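Long-range contacts in 6-carboxyhexanoate--coa ligase (Bacillus subtilis, PDB 5FLL), which belongs to the 6-carboxyhexanoate--CoA ligase family and binds pimeloyl-AMP and pyrophosphate: residues Asn84-Pro89 with Gln213-Met218; Val145-Met150 with Ala179-Arg184. All coordinates share one frame; numbering follows the deposited sequence.

Interaction 1: Asn84-Pro89 with Gln213-Met218; sequences NEVSCP and QRITAM. With WAQ (pimeloyl-AMP), chain C.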
ATOM      1  N   ASN A  84      27.395  20.034  15.540  1.00 31.94           N
ATOM      2  CA  ASN A  84      27.752  21.453  15.509  1.00 32.23           C
ATOM      3  C   ASN A  84      26.611  22.292  16.057  1.00 33.27           C
ATOM      4  O   ASN A  84      25.549  22.416  15.444  1.00 31.49           O
ATOM      5  CB  ASN A  84      28.089  21.895  14.087  1.00 31.32           C
ATOM      6  CG  ASN A  84      29.144  20.994  13.427  1.00 31.70           C
ATOM      7  OD1 ASN A  84      30.340  21.192  13.597  1.00 31.28           O
ATOM      8  ND2 ASN A  84      28.684  19.986  12.681  1.00 31.17           N
ATOM      9  N   GLU A  85      26.853  22.866  17.225  1.00 35.40           N
ATOM     10  CA  GLU A  85      25.916  23.778  17.850  1.00 37.46           C
ATOM     11  C   GLU A  85      26.063  25.119  17.175  1.00 37.45           C
ATOM     12  O   GLU A  85      27.123  25.720  17.249  1.00 37.98           O
ATOM     13  CB  GLU A  85      26.237  23.951  19.353  1.00 41.00           C
ATOM     14  CG  GLU A  85      26.159  22.686  20.182  1.00 42.26           C
ATOM     15  CD  GLU A  85      24.743  22.207  20.399  1.00 44.54           C
ATOM     16  OE1 GLU A  85      23.804  23.021  20.373  1.00 49.47           O
ATOM     17  OE2 GLU A  85      24.563  20.997  20.593  1.00 47.82           O
ATOM     18  N   VAL A  86      24.976  25.628  16.600  1.00 37.16           N
ATOM     19  CA  VAL A  86      24.949  26.983  16.044  1.00 37.79           C
ATOM     20  C   VAL A  86      23.801  27.747  16.689  1.00 38.72           C
ATOM     21  O   VAL A  86      22.937  27.139  17.278  1.00 38.45           O
ATOM     22  CB  VAL A  86      24.792  26.950  14.503  1.00 36.09           C
ATOM     23  CG1 VAL A  86      26.027  26.308  13.891  1.00 34.50           C
ATOM     24  CG2 VAL A  86      23.546  26.168  14.106  1.00 34.71           C
ATOM     25  N   SER A  87      23.800  29.075  16.586  1.00 40.53           N
ATOM     26  CA  SER A  87      22.824  29.872  17.284  1.00 42.58           C
ATOM     27  C   SER A  87      21.688  30.339  16.405  1.00 43.50           C
ATOM     28  O   SER A  87      20.743  30.942  16.902  1.00 44.41           O
ATOM     29  CB  SER A  87      23.499  31.085  17.909  1.00 45.29           C
ATOM     30  OG  SER A  87      24.777  30.727  18.392  1.00 45.17           O
ATOM     31  N   CYS A  88      21.775  30.105  15.103  1.00 42.80           N
ATOM     32  CA  CYS A  88      20.688  30.508  14.199  1.00 45.40           C
ATOM     33  C   CYS A  88      20.878  29.814  12.841  1.00 43.63           C
ATOM     34  O   CYS A  88      21.986  29.402  12.509  1.00 44.38           O
ATOM     35  CB  CYS A  88      20.659  32.038  14.007  1.00 47.34           C
ATOM     36  SG  CYS A  88      22.127  32.664  13.147  1.00 53.31           S
ATOM     37  N   PRO A  89      19.808  29.731  12.040  1.00 42.08           N
ATOM     38  CA  PRO A  89      19.822  29.154  10.700  1.00 39.79           C
ATOM     39  C   PRO A  89      20.911  29.723   9.784  1.00 40.06           C
ATOM     40  O   PRO A  89      21.565  28.972   9.091  1.00 36.83           O
ATOM     41  CB  PRO A  89      18.448  29.516  10.150  1.00 40.86           C
ATOM     42  CG  PRO A  89      17.587  29.677  11.363  1.00 42.37           C
ATOM     43  CD  PRO A  89      18.500  30.309  12.375  1.00 43.43           C
ATOM     44  N   GLN A 213      27.581  15.166   9.984  1.00 24.63           N
ATOM     45  CA  GLN A 213      27.799  16.414  10.688  1.00 25.35           C
ATOM     46  C   GLN A 213      26.460  17.076  10.945  1.00 27.04           C
ATOM     47  O   GLN A 213      25.837  17.647  10.043  1.00 27.98           O
ATOM     48  CB  GLN A 213      28.692  17.330   9.852  1.00 27.52           C
ATOM     49  CG  GLN A 213      30.131  16.812   9.692  1.00 27.88           C
ATOM     50  CD  GLN A 213      30.977  17.096  10.921  1.00 29.18           C
ATOM     51  OE1 GLN A 213      30.721  18.059  11.629  1.00 29.57           O
ATOM     52  NE2 GLN A 213      32.009  16.289  11.152  1.00 29.00           N
ATOM     53  N   ARG A 214      25.996  16.981  12.179  1.00 27.27           N
ATOM     54  CA  ARG A 214      24.734  17.570  12.535  1.00 27.32           C
ATOM     55  C   ARG A 214      24.916  19.051  12.778  1.00 28.52           C
ATOM     56  O   ARG A 214      25.970  19.505  13.242  1.00 28.84           O
ATOM     57  CB  ARG A 214      24.200  16.913  13.801  1.00 30.03           C
ATOM     58  CG  ARG A 214      23.990  15.426  13.639  1.00 29.07           C
ATOM     59  CD  ARG A 214      23.652  14.763  14.950  1.00 29.83           C
ATOM     60  NE  ARG A 214      22.262  14.968  15.311  1.00 29.51           N
ATOM     61  CZ  ARG A 214      21.861  15.595  16.410  1.00 30.91           C
ATOM     62  NH1 ARG A 214      22.733  16.088  17.255  1.00 32.31           N
ATOM     63  NH2 ARG A 214      20.567  15.708  16.663  1.00 32.59           N
ATOM     64  N   ILE A 215      23.871  19.796  12.453  1.00 28.00           N
ATOM     65  CA  ILE A 215      23.890  21.244  12.539  1.00 28.62           C
ATOM     66  C   ILE A 215      22.533  21.608  13.150  1.00 29.03           C
ATOM     67  O   ILE A 215      21.472  21.286  12.592  1.00 27.05           O
ATOM     68  CB  ILE A 215      24.052  21.885  11.138  1.00 28.27           C
ATOM     69  CG1 ILE A 215      25.294  21.320  10.413  1.00 28.29           C
ATOM     70  CG2 ILE A 215      24.139  23.386  11.259  1.00 30.20           C
ATOM     71  CD1 ILE A 215      25.490  21.822   8.993  1.00 28.16           C
ATOM     72  N   THR A 216      22.572  22.204  14.330  1.00 29.15           N
ATOM     73  CA  THR A 216      21.387  22.222  15.190  1.00 31.32           C
ATOM     74  C   THR A 216      20.310  23.221  14.777  1.00 32.38           C
ATOM     75  O   THR A 216      19.195  23.161  15.308  1.00 36.10           O
ATOM     76  CB  THR A 216      21.759  22.536  16.644  1.00 31.02           C
ATOM     77  OG1 THR A 216      22.481  23.764  16.640  1.00 32.16           O
ATOM     78  CG2 THR A 216      22.605  21.408  17.223  1.00 30.16           C
ATOM     79  N   ALA A 217      20.651  24.153  13.892  1.00 32.59           N
ATOM     80  CA  ALA A 217      19.667  25.061  13.324  1.00 33.44           C
ATOM     81  C   ALA A 217      19.943  25.286  11.859  1.00 33.41           C
ATOM     82  O   ALA A 217      20.915  25.932  11.519  1.00 33.70           O
ATOM     83  CB  ALA A 217      19.681  26.390  14.056  1.00 35.35           C
ATOM     84  N   MET A 218      19.054  24.783  11.000  1.00 34.58           N
ATOM     85  CA  MET A 218      19.194  24.918   9.543  1.00 33.79           C
ATOM     86  C   MET A 218      18.036  25.695   8.905  1.00 34.50           C
ATOM     87  O   MET A 218      18.111  26.072   7.742  1.00 34.84           O
ATOM     88  CB  MET A 218      19.311  23.536   8.905  1.00 32.10           C
ATOM     89  CG  MET A 218      20.620  22.823   9.209  1.00 31.77           C
ATOM     90  SD  MET A 218      21.974  23.609   8.291  1.00 36.20           S
ATOM     91  CE  MET A 218      21.781  22.740   6.758  1.00 35.50           C
TER
HETATM   92  N1  WAQ C 700      14.981   8.999   0.159  1.00 30.04           N
HETATM   93  C2  WAQ C 700      15.206  10.198  -0.515  1.00 26.97           C
HETATM   94  N3  WAQ C 700      14.832  11.397   0.078  1.00 28.67           N
HETATM   95  C4  WAQ C 700      14.224  11.356   1.288  1.00 31.62           C
HETATM   96  C5  WAQ C 700      14.023  10.196   1.935  1.00 31.40           C
HETATM   97  C6  WAQ C 700      14.388   9.035   1.359  1.00 33.68           C
HETATM   98  N6  WAQ C 700      14.143   7.916   2.029  1.00 30.95           N
HETATM   99  N7  WAQ C 700      13.449  10.472   3.110  1.00 31.38           N
HETATM  100  C8  WAQ C 700      13.277  11.780   3.199  1.00 31.22           C
HETATM  101  N9  WAQ C 700      13.773  12.330   2.070  1.00 30.81           N
HETATM  102  C1' WAQ C 700      13.777  13.741   1.672  1.00 24.54           C
HETATM  103  C2' WAQ C 700      12.357  14.122   1.347  1.00 27.27           C
HETATM  104  O2' WAQ C 700      12.334  15.157   0.406  1.00 24.32           O
HETATM  105  C3' WAQ C 700      11.861  14.680   2.680  1.00 32.14           C
HETATM  106  O3' WAQ C 700      10.709  15.497   2.501  1.00 30.46           O
HETATM  107  C4' WAQ C 700      13.052  15.493   3.062  1.00 30.14           C
HETATM  108  O4' WAQ C 700      14.192  14.663   2.682  1.00 28.34           O
HETATM  109  C5' WAQ C 700      13.108  15.659   4.577  1.00 32.36           C
HETATM  110  O5' WAQ C 700      12.700  14.458   5.102  1.00 34.29           O
HETATM  111  OAB WAQ C 700      18.820  15.348  14.418  1.00 29.34           O
HETATM  112  OAC WAQ C 700      13.827  14.465   9.535  1.00 34.69           O
HETATM  113  OAD WAQ C 700      11.488  15.257   7.247  1.00 36.95           O
HETATM  114  OAE WAQ C 700      20.506  14.077  13.551  1.00 30.57           O
HETATM  115  OAH WAQ C 700      12.413  12.808   7.048  1.00 36.73           O
HETATM  116  CAK WAQ C 700      18.012  15.419  10.038  1.00 35.73           C
HETATM  117  CAL WAQ C 700      18.561  15.641  11.481  1.00 39.79           C
HETATM  118  CAM WAQ C 700      16.499  15.267  10.043  1.00 33.22           C
HETATM  119  CAN WAQ C 700      18.471  14.371  12.289  1.00 35.91           C
HETATM  120  CAO WAQ C 700      15.943  15.391   8.636  1.00 32.17           C
HETATM  121  OAU WAQ C 700      14.048  14.820   7.253  1.00 34.49           O
HETATM  122  CAW WAQ C 700      19.349  14.634  13.512  1.00 41.46           C
HETATM  123  CAX WAQ C 700      14.498  14.809   8.543  1.00 40.46           C
HETATM  124  PBG WAQ C 700      12.654  14.250   6.722  1.00 33.30           P
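The backbone nitrogen and the side-chain amide of Asn84 converge on one acceptor, the carbonyl oxygen of Arg214. Asn84 N and Asn84 ND2 each lie 2.8 Å from Arg214 O, and they reach it from opposite faces of the peptide plane, each well tilted out of it. The side chain can fold back this way because CG of Asn84 stands beside its own backbone N, with chi1 at -52°. The second N-H of ND2 then runs almost straight to Gln213 OE1, 3.0 Å away and in the carbonyl plane of that amide, so both hydrogens of the asparagine amide are used and its rotation is fixed. The two amide planes are turned 37° against each other; Gln213 NE2 is in turn held by Met210 O.

Two residues beyond Arg214, Thr216 N donates to Asn84 O at 3.2 Å, and the hydroxyl of Thr216 takes over where the strands part. With chi1 near +55°, OG1 sits between the backbone N and the carbonyl carbon and accepts a nearly linear bond from Val86 N, at 3.1 Å. Next to these bonds, CG2 of Val86 packs on Ile215 CG2 and on Ala217 CB.

Arg214 itself turns its guanidinium to the bound pimeloyl-AMP: NE meets OAE of the ligand at 2.6 Å, while NH2 of the same arginine bonds to OAB, a two-pronged grip on the terminal carboxylate. Thr83 OG1 bonds to NH1 of Arg214. The contact is thus a parallel bridge, Asn84 with Ile215, at the edge of the mixed sheet, where strand 81-84 gives way to helix 89-103 and the neighbouring strand 211-215 supplies the arginine of a carboxylate-binding site.

Interaction 2: Val145-Met150 with Ala179-Arg184; sequences VRVSRM and ASKVSR. With WAQ (pimeloyl-AMP), chain C; PPV (pyrophosphate), chain D.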
ATOM      1  N   VAL A 145      14.092  10.994  -5.884  1.00 31.81           N
ATOM      2  CA  VAL A 145      14.589   9.632  -5.766  1.00 30.26           C
ATOM      3  C   VAL A 145      14.426   9.236  -4.309  1.00 28.06           C
ATOM      4  O   VAL A 145      14.888   9.916  -3.426  1.00 24.52           O
ATOM      5  CB  VAL A 145      16.082   9.571  -6.141  1.00 29.67           C
ATOM      6  CG1 VAL A 145      16.659   8.199  -5.820  1.00 30.10           C
ATOM      7  CG2 VAL A 145      16.282   9.874  -7.614  1.00 31.32           C
ATOM      8  N   ARG A 146      13.753   8.129  -4.082  1.00 30.66           N
ATOM      9  CA  ARG A 146      13.464   7.666  -2.740  1.00 29.72           C
ATOM     10  C   ARG A 146      14.361   6.486  -2.396  1.00 29.01           C
ATOM     11  O   ARG A 146      14.207   5.399  -2.919  1.00 29.59           O
ATOM     12  CB  ARG A 146      11.994   7.288  -2.610  1.00 31.02           C
ATOM     13  CG  ARG A 146      11.537   7.173  -1.161  1.00 31.76           C
ATOM     14  CD  ARG A 146      11.273   8.518  -0.491  1.00 31.62           C
ATOM     15  NE  ARG A 146      11.077   8.344   0.965  1.00 33.20           N
ATOM     16  CZ  ARG A 146      10.695   9.297   1.832  1.00 32.33           C
ATOM     17  NH1 ARG A 146      10.486  10.537   1.446  1.00 30.04           N
ATOM     18  NH2 ARG A 146      10.530   8.980   3.118  1.00 33.14           N
ATOM     19  N   VAL A 147      15.319   6.745  -1.525  1.00 28.76           N
ATOM     20  CA  VAL A 147      16.201   5.731  -1.029  1.00 29.66           C
ATOM     21  C   VAL A 147      15.361   4.846  -0.142  1.00 30.95           C
ATOM     22  O   VAL A 147      14.678   5.338   0.746  1.00 31.80           O
ATOM     23  CB  VAL A 147      17.306   6.347  -0.148  1.00 28.11           C
ATOM     24  CG1 VAL A 147      18.254   5.272   0.349  1.00 30.01           C
ATOM     25  CG2 VAL A 147      18.056   7.430  -0.886  1.00 28.84           C
ATOM     26  N   SER A 148      15.418   3.548  -0.343  1.00 30.58           N
ATOM     27  CA  SER A 148      14.722   2.680   0.569  1.00 31.31           C
ATOM     28  C   SER A 148      15.505   1.381   0.883  1.00 30.36           C
ATOM     29  O   SER A 148      16.670   1.261   0.551  1.00 28.83           O
ATOM     30  CB  SER A 148      13.300   2.415   0.079  1.00 32.70           C
ATOM     31  OG  SER A 148      13.329   1.561  -0.990  1.00 36.16           O
ATOM     32  N   ARG A 149      14.858   0.472   1.600  1.00 30.99           N
ATOM     33  CA  ARG A 149      15.436  -0.787   2.037  1.00 30.46           C
ATOM     34  C   ARG A 149      16.645  -0.593   2.904  1.00 28.29           C
ATOM     35  O   ARG A 149      17.579  -1.375   2.818  1.00 28.73           O
ATOM     36  CB  ARG A 149      15.765  -1.621   0.855  1.00 32.47           C
ATOM     37  CG  ARG A 149      14.552  -1.864   0.006  1.00 36.59           C
ATOM     38  CD  ARG A 149      14.910  -2.701  -1.200  1.00 40.82           C
ATOM     39  NE  ARG A 149      13.746  -3.327  -1.809  1.00 43.87           N
ATOM     40  CZ  ARG A 149      13.819  -4.353  -2.644  1.00 50.11           C
ATOM     41  NH1 ARG A 149      15.013  -4.867  -2.988  1.00 52.87           N
ATOM     42  NH2 ARG A 149      12.705  -4.890  -3.102  1.00 54.26           N
ATOM     43  N   MET A 150      16.627   0.451   3.737  1.00 25.80           N
ATOM     44  CA  MET A 150      17.595   0.571   4.812  1.00 24.68           C
ATOM     45  C   MET A 150      16.860   0.676   6.150  1.00 24.86           C
ATOM     46  O   MET A 150      15.754   1.222   6.217  1.00 24.95           O
ATOM     47  CB  MET A 150      18.472   1.785   4.600  1.00 24.83           C
ATOM     48  CG  MET A 150      17.753   3.140   4.762  1.00 24.94           C
ATOM     49  SD  MET A 150      16.736   3.499   3.331  1.00 25.31           S
ATOM     50  CE  MET A 150      16.484   5.231   3.544  1.00 25.54           C
ATOM     51  N   ALA A 179      21.639   8.464   5.640  1.00 21.81           N
ATOM     52  CA  ALA A 179      22.923   9.110   5.330  1.00 21.87           C
ATOM     53  C   ALA A 179      24.011   8.084   5.168  1.00 22.29           C
ATOM     54  O   ALA A 179      24.904   8.258   4.343  1.00 24.15           O
ATOM     55  CB  ALA A 179      23.322  10.103   6.406  1.00 22.05           C
ATOM     56  N   SER A 180      23.987   7.051   5.995  1.00 22.22           N
ATOM     57  CA  SER A 180      25.042   6.047   5.957  1.00 24.28           C
ATOM     58  C   SER A 180      24.975   5.190   4.697  1.00 23.87           C
ATOM     59  O   SER A 180      26.012   4.933   4.049  1.00 25.75           O
ATOM     60  CB  SER A 180      25.011   5.177   7.200  1.00 25.53           C
ATOM     61  OG  SER A 180      25.113   5.973   8.372  1.00 26.20           O
ATOM     62  N   LYS A 181      23.777   4.735   4.343  1.00 23.35           N
ATOM     63  CA  LYS A 181      23.604   4.011   3.080  1.00 23.59           C
ATOM     64  C   LYS A 181      24.041   4.874   1.907  1.00 22.60           C
ATOM     65  O   LYS A 181      24.710   4.394   1.011  1.00 21.69           O
ATOM     66  CB  LYS A 181      22.157   3.589   2.843  1.00 23.02           C
ATOM     67  CG  LYS A 181      21.924   3.105   1.402  1.00 23.14           C
ATOM     68  CD  LYS A 181      20.581   2.402   1.209  1.00 24.01           C
ATOM     69  CE  LYS A 181      20.327   2.132  -0.262  1.00 25.46           C
ATOM     70  NZ  LYS A 181      19.116   1.324  -0.586  1.00 26.64           N
ATOM     71  N   VAL A 182      23.657   6.149   1.932  1.00 22.15           N
ATOM     72  CA  VAL A 182      23.883   7.017   0.795  1.00 22.85           C
ATOM     73  C   VAL A 182      25.361   7.347   0.621  1.00 25.16           C
ATOM     74  O   VAL A 182      25.902   7.250  -0.508  1.00 22.02           O
ATOM     75  CB  VAL A 182      23.033   8.299   0.878  1.00 22.04           C
ATOM     76  CG1 VAL A 182      23.498   9.343  -0.119  1.00 22.51           C
ATOM     77  CG2 VAL A 182      21.558   7.964   0.665  1.00 21.72           C
ATOM     78  N   SER A 183      26.034   7.669   1.732  1.00 25.37           N
ATOM     79  CA  SER A 183      27.483   8.031   1.672  1.00 27.09           C
ATOM     80  C   SER A 183      28.386   6.897   1.211  1.00 29.31           C
ATOM     81  O   SER A 183      29.469   7.123   0.663  1.00 31.13           O
ATOM     82  CB  SER A 183      27.958   8.559   3.035  1.00 25.21           C
ATOM     83  OG  SER A 183      29.340   8.842   3.028  1.00 26.60           O
ATOM     84  N   ARG A 184      27.961   5.677   1.499  1.00 30.62           N
ATOM     85  CA  ARG A 184      28.689   4.478   1.111  1.00 30.73           C
ATOM     86  C   ARG A 184      28.780   4.392  -0.417  1.00 29.79           C
ATOM     87  O   ARG A 184      29.681   3.776  -0.963  1.00 31.61           O
ATOM     88  CB  ARG A 184      27.911   3.279   1.655  1.00 32.68           C
ATOM     89  CG  ARG A 184      28.466   1.908   1.357  1.00 36.73           C
ATOM     90  CD  ARG A 184      27.412   0.823   1.623  1.00 38.97           C
ATOM     91  NE  ARG A 184      27.745  -0.447   0.967  1.00 38.72           N
ATOM     92  CZ  ARG A 184      28.757  -1.200   1.349  1.00 40.13           C
ATOM     93  NH1 ARG A 184      29.498  -0.803   2.365  1.00 39.77           N
ATOM     94  NH2 ARG A 184      29.057  -2.309   0.691  1.00 46.28           N
TER
HETATM   95  N1  WAQ C 700      14.981   8.999   0.159  1.00 30.04           N
HETATM   96  C2  WAQ C 700      15.206  10.198  -0.515  1.00 26.97           C
HETATM   97  N3  WAQ C 700      14.832  11.397   0.078  1.00 28.67           N
HETATM   98  C4  WAQ C 700      14.224  11.356   1.288  1.00 31.62           C
HETATM   99  C5  WAQ C 700      14.023  10.196   1.935  1.00 31.40           C
HETATM  100  C6  WAQ C 700      14.388   9.035   1.359  1.00 33.68           C
HETATM  101  N6  WAQ C 700      14.143   7.916   2.029  1.00 30.95           N
HETATM  102  N7  WAQ C 700      13.449  10.472   3.110  1.00 31.38           N
HETATM  103  C8  WAQ C 700      13.277  11.780   3.199  1.00 31.22           C
HETATM  104  N9  WAQ C 700      13.773  12.330   2.070  1.00 30.81           N
HETATM  105  C1' WAQ C 700      13.777  13.741   1.672  1.00 24.54           C
HETATM  106  C2' WAQ C 700      12.357  14.122   1.347  1.00 27.27           C
HETATM  107  O2' WAQ C 700      12.334  15.157   0.406  1.00 24.32           O
HETATM  108  C3' WAQ C 700      11.861  14.680   2.680  1.00 32.14           C
HETATM  109  O3' WAQ C 700      10.709  15.497   2.501  1.00 30.46           O
HETATM  110  C4' WAQ C 700      13.052  15.493   3.062  1.00 30.14           C
HETATM  111  O4' WAQ C 700      14.192  14.663   2.682  1.00 28.34           O
HETATM  112  C5' WAQ C 700      13.108  15.659   4.577  1.00 32.36           C
HETATM  113  O5' WAQ C 700      12.700  14.458   5.102  1.00 34.29           O
HETATM  114  OAB WAQ C 700      18.820  15.348  14.418  1.00 29.34           O
HETATM  115  OAC WAQ C 700      13.827  14.465   9.535  1.00 34.69           O
HETATM  116  OAD WAQ C 700      11.488  15.257   7.247  1.00 36.95           O
HETATM  117  OAE WAQ C 700      20.506  14.077  13.551  1.00 30.57           O
HETATM  118  OAH WAQ C 700      12.413  12.808   7.048  1.00 36.73           O
HETATM  119  CAK WAQ C 700      18.012  15.419  10.038  1.00 35.73           C
HETATM  120  CAL WAQ C 700      18.561  15.641  11.481  1.00 39.79           C
HETATM  121  CAM WAQ C 700      16.499  15.267  10.043  1.00 33.22           C
HETATM  122  CAN WAQ C 700      18.471  14.371  12.289  1.00 35.91           C
HETATM  123  CAO WAQ C 700      15.943  15.391   8.636  1.00 32.17           C
HETATM  124  OAU WAQ C 700      14.048  14.820   7.253  1.00 34.49           O
HETATM  125  CAW WAQ C 700      19.349  14.634  13.512  1.00 41.46           C
HETATM  126  CAX WAQ C 700      14.498  14.809   8.543  1.00 40.46           C
HETATM  127  PBG WAQ C 700      12.654  14.250   6.722  1.00 33.30           P
HETATM  128  O11 PPV D 701       9.019  12.077   3.562  1.00 29.41           O
HETATM  129  P1  PPV D 701       9.695  12.332   4.882  1.00 29.18           P
HETATM  130  O21 PPV D 701      10.792  11.385   5.235  1.00 28.30           O
HETATM  131  O31 PPV D 701      10.010  13.806   5.177  1.00 23.70           O
HETATM  132  OPP PPV D 701       8.549  11.884   5.966  1.00 33.61           O
HETATM  133  P2  PPV D 701       8.714  12.136   7.567  1.00 32.60           P
HETATM  134  O12 PPV D 701      10.002  11.462   7.982  1.00 27.66           O
HETATM  135  O22 PPV D 701       7.497  11.465   8.174  1.00 30.86           O
HETATM  136  O32 PPV D 701       8.801  13.648   7.690  1.00 29.71           O
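Val147 and Lys181 lie alongside each other and run in opposite directions, so that the methyl CG1 of the valine rests against the methylene chain of the lysine, 3.8 Å from Lys181 CD. The lysine is fully extended, with CG anti to the backbone N (chi1 168°) and every later torsion close to 180°. Its aliphatic part also passes CB of Met150, and its ammonium emerges beyond them to bond with Ser148 O at 2.7 Å, nearly on the line of the carbonyl. Gln248 O and Leu245 O also accept bonds from NZ, so three backbone oxygens grip this buried ammonium.

The other branch of Val147, CG2, meets Val182 CG2 at 3.9 Å, the two side chains set at a slant. Meanwhile the valine backbone reads the adenine of pimeloyl-AMP: Val147 N donates to N1 at 2.8 Å, and N6 of the ligand donates to Val147 O at 2.9 Å. Arg146 lays one guanidinium face over the adenine, near N7, while its NH1 reaches O11 of pyrophosphate at 3.0 Å; Glu32 forms a salt bridge with NH2 of this arginine.

Helix 170-184 therefore backs the adenine-binding loop just before strand 150-151, with Ile250 of the adjacent strand 250-252 touching both Met150 and Lys181.

In the fold
From the N terminus, the chain passes through the antiparallel sheet of strands 8-17, 26-36 and 61-68 before reaching strand 81-84, where interaction 1 opens a long loop that closes only at strand 211-215. Interaction 2 is nested within it, joining 145-150 to helix 170-184 across 28 intervening residues, mostly helical. The first contact ties the edge strand of the mixed sheet to its neighbour; the second ties a loop near the centre of the chain to a helix. Their centres are about 23 Å apart and they do not touch, yet pimeloyl-AMP spans the gap, its carboxylate end at interaction 1 and its adenine at interaction 2.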